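Local coordinates for protein sugar isomerase (Sinorhizobium meliloti, PDB 3QC0) that binds a zinc ion in a xylose isomerase-like TIM barrel and probably isomerises a sugar, at residues A[28-39]-A[57-66]. Sequence-based numbering, arbitrary orientation.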
# COMPACT_ATOMS: atom_id res chain seq x y z
N LEU A 28 -11.67 18.95 26.05
CA LEU A 28 -11.28 19.66 27.27
C LEU A 28 -11.82 18.99 28.56
O LEU A 28 -11.10 18.95 29.58
CB LEU A 28 -11.76 21.12 27.22
CG LEU A 28 -11.03 22.04 26.25
CD1 LEU A 28 -11.78 23.40 26.16
CD2 LEU A 28 -9.56 22.24 26.64
N LYS A 29 -13.03 18.43 28.47
CA LYS A 29 -13.62 17.62 29.57
C LYS A 29 -12.71 16.43 29.95
O LYS A 29 -12.74 15.95 31.08
CB LYS A 29 -15.02 17.05 29.19
CG LYS A 29 -16.23 18.05 29.14
CD LYS A 29 -17.53 17.34 28.58
CE LYS A 29 -18.80 18.17 28.79
NZ LYS A 29 -20.09 17.65 28.19
N HIS A 30 -11.92 15.94 28.98
CA HIS A 30 -10.98 14.85 29.26
C HIS A 30 -9.53 15.29 29.45
O HIS A 30 -8.62 14.45 29.41
CB HIS A 30 -11.03 13.81 28.14
CG HIS A 30 -12.29 13.02 28.10
ND1 HIS A 30 -12.42 11.82 28.76
CD2 HIS A 30 -13.47 13.24 27.46
CE1 HIS A 30 -13.63 11.33 28.53
NE2 HIS A 30 -14.28 12.17 27.75
N GLY A 31 -9.29 16.58 29.60
CA GLY A 31 -7.92 17.05 29.84
C GLY A 31 -7.07 17.16 28.58
O GLY A 31 -5.83 17.21 28.66
N ILE A 32 -7.74 17.17 27.42
CA ILE A 32 -7.00 17.21 26.14
C ILE A 32 -6.98 18.66 25.67
O ILE A 32 -8.05 19.29 25.53
CB ILE A 32 -7.59 16.23 25.09
CG1 ILE A 32 -7.37 14.78 25.54
CG2 ILE A 32 -6.96 16.46 23.71
CD1 ILE A 32 -8.34 13.81 24.89
N THR A 33 -5.78 19.21 25.47
CA THR A 33 -5.65 20.60 25.00
C THR A 33 -5.02 20.78 23.62
O THR A 33 -4.51 21.86 23.27
CB THR A 33 -4.84 21.45 26.01
OG1 THR A 33 -3.54 20.86 26.20
CG2 THR A 33 -5.58 21.57 27.37
N ALA A 34 -5.01 19.70 22.83
CA ALA A 34 -4.49 19.79 21.48
C ALA A 34 -5.46 19.04 20.57
O ALA A 34 -5.96 17.97 20.93
CB ALA A 34 -3.11 19.15 21.42
N ILE A 35 -5.71 19.62 19.40
CA ILE A 35 -6.64 19.10 18.42
C ILE A 35 -6.02 19.25 17.03
O ILE A 35 -5.05 19.99 16.84
CB ILE A 35 -8.03 19.82 18.47
CG1 ILE A 35 -7.91 21.34 18.24
CG2 ILE A 35 -8.70 19.55 19.84
CD1 ILE A 35 -9.20 21.96 17.77
N ALA A 36 -6.62 18.57 16.07
CA ALA A 36 -6.37 18.82 14.66
C ALA A 36 -7.71 18.82 13.95
O ALA A 36 -8.28 17.76 13.68
CB ALA A 36 -5.41 17.76 14.07
N PRO A 37 -8.26 20.02 13.70
CA PRO A 37 -9.51 20.10 12.98
C PRO A 37 -9.32 20.04 11.47
O PRO A 37 -8.20 20.20 10.96
CB PRO A 37 -10.03 21.46 13.37
CG PRO A 37 -8.78 22.31 13.42
CD PRO A 37 -7.71 21.35 13.98
N TRP A 38 -10.44 19.83 10.79
CA TRP A 38 -10.48 19.85 9.36
C TRP A 38 -11.10 21.14 8.84
O TRP A 38 -11.92 21.79 9.52
CB TRP A 38 -11.27 18.64 8.84
CG TRP A 38 -10.57 17.35 9.05
CD1 TRP A 38 -10.11 16.83 10.22
CD2 TRP A 38 -10.18 16.41 8.03
NE1 TRP A 38 -9.48 15.63 10.00
CE2 TRP A 38 -9.52 15.36 8.67
CE3 TRP A 38 -10.37 16.36 6.66
CZ2 TRP A 38 -9.04 14.26 7.97
CZ3 TRP A 38 -9.87 15.26 5.96
CH2 TRP A 38 -9.20 14.25 6.62
N ARG A 39 -10.76 21.49 7.61
CA ARG A 39 -11.17 22.78 7.07
C ARG A 39 -12.68 22.92 6.94
O ARG A 39 -13.21 24.01 7.13
CB ARG A 39 -10.51 23.01 5.72
CG ARG A 39 -8.99 23.19 5.86
CD ARG A 39 -8.36 23.31 4.52
NE ARG A 39 -8.69 24.54 3.84
CZ ARG A 39 -8.56 24.73 2.53
NH1 ARG A 39 -8.17 23.74 1.73
NH2 ARG A 39 -8.82 25.87 1.99
N ASN A 57 -9.26 29.00 24.96
CA ASN A 57 -8.95 27.78 25.68
C ASN A 57 -7.48 27.39 25.61
O ASN A 57 -7.08 26.37 26.14
CB ASN A 57 -9.84 26.66 25.16
CG ASN A 57 -11.30 26.92 25.46
OD1 ASN A 57 -11.76 26.68 26.57
ND2 ASN A 57 -12.03 27.43 24.48
N GLY A 58 -6.66 28.22 24.96
CA GLY A 58 -5.23 27.97 24.89
C GLY A 58 -4.90 26.68 24.12
O GLY A 58 -3.93 26.00 24.47
N LEU A 59 -5.70 26.34 23.11
CA LEU A 59 -5.55 25.04 22.38
C LEU A 59 -4.36 25.08 21.46
O LEU A 59 -4.15 26.06 20.74
CB LEU A 59 -6.80 24.71 21.55
CG LEU A 59 -8.17 24.55 22.22
CD1 LEU A 59 -9.24 24.19 21.18
CD2 LEU A 59 -8.14 23.53 23.33
N LYS A 60 -3.59 23.98 21.46
CA LYS A 60 -2.59 23.71 20.42
C LYS A 60 -3.31 23.03 19.27
O LYS A 60 -4.21 22.22 19.49
CB LYS A 60 -1.48 22.82 20.97
CG LYS A 60 -0.66 22.12 19.88
CD LYS A 60 0.48 21.27 20.45
CE LYS A 60 1.64 22.11 20.99
NZ LYS A 60 2.18 23.10 20.02
N LEU A 61 -2.95 23.38 18.04
CA LEU A 61 -3.35 22.62 16.86
C LEU A 61 -2.14 21.85 16.36
O LEU A 61 -1.14 22.45 15.95
CB LEU A 61 -3.90 23.50 15.76
CG LEU A 61 -5.42 23.67 15.75
CD1 LEU A 61 -5.92 24.43 16.98
CD2 LEU A 61 -5.89 24.30 14.44
N THR A 62 -2.19 20.53 16.44
CA THR A 62 -1.06 19.73 15.93
C THR A 62 -1.02 19.74 14.40
O THR A 62 0.01 19.41 13.79
CB THR A 62 -1.11 18.28 16.49
OG1 THR A 62 -2.43 17.75 16.34
CG2 THR A 62 -0.67 18.27 17.97
N GLY A 63 -2.15 20.09 13.79
CA GLY A 63 -2.26 20.25 12.36
C GLY A 63 -3.58 20.89 11.98
O GLY A 63 -4.51 20.93 12.82
N LEU A 64 -3.67 21.37 10.75
CA LEU A 64 -4.95 21.65 10.09
C LEU A 64 -5.02 20.69 8.89
O LEU A 64 -4.08 20.61 8.08
CB LEU A 64 -5.04 23.09 9.60
CG LEU A 64 -6.30 23.48 8.83
CD1 LEU A 64 -7.59 23.35 9.70
CD2 LEU A 64 -6.18 24.91 8.25
N CYS A 65 -6.14 19.97 8.78
CA CYS A 65 -6.36 19.04 7.68
C CYS A 65 -7.36 19.61 6.68
O CYS A 65 -8.52 19.86 7.07
CB CYS A 65 -6.89 17.72 8.19
SG CYS A 65 -5.72 16.76 9.12
N ARG A 66 -7.02 19.81 5.41
CA ARG A 66 -5.70 19.61 4.82
C ARG A 66 -5.60 20.44 3.56
O ARG A 66 -6.61 20.80 2.94
CB ARG A 66 -5.45 18.11 4.46
CG ARG A 66 -6.34 17.49 3.37
CD ARG A 66 -7.70 17.19 3.80
NE ARG A 66 -8.39 16.20 2.97
CZ ARG A 66 -9.47 16.35 2.23
NH1 ARG A 66 -10.17 17.50 2.18
NH2 ARG A 66 -9.91 15.27 1.57
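A34 and I35 pair in parallel with K60 and L61. K60 N reaches T33 O at 2.9 Å, I35 N reaches K60 O, and T62 N reaches I35 O. The register then slips by one residue around G63, whose buried O has no hydrogen-bond partner in the model and meets A36 CA in a CA-H...O contact; pairing resumes when C65 N meets P37 O, almost linear (N-H...O 177°), and R39 N meets C65 O at 2.8 Å.

On the outer side the packing is apolar: I35 CG1 lies beside L61 CD1, L59 CD2 meets L28 CD2, and L61 CD2 presses on P37 CD at a tight 3.5 Å.

The W38 indole gives the other main contact. W38 CG, anti to the carbonyl carbon (chi1 -70°), turns the indole so that one face lies against C65 CB, 3.5 Å from the five-membered ring centroid. C65 SG lies 4.3 Å from the same centroid, a sulfur-aromatic contact. R66 NE comes obliquely to W38 CZ3, and W38 NE1 hydrogen-bonds to N10 OD1. With an alanine at W38, C65 would probably lose its aromatic cover and N10 OD1 its NE1 partner.

These are neighbouring barrel strands, 34-36 and 60-68, joined through helices 39-45 and 47-57. Strand 7-10 flanks the first and helix 75-94 packs on L64 and R39, while W38 lies against the zinc ligand E248.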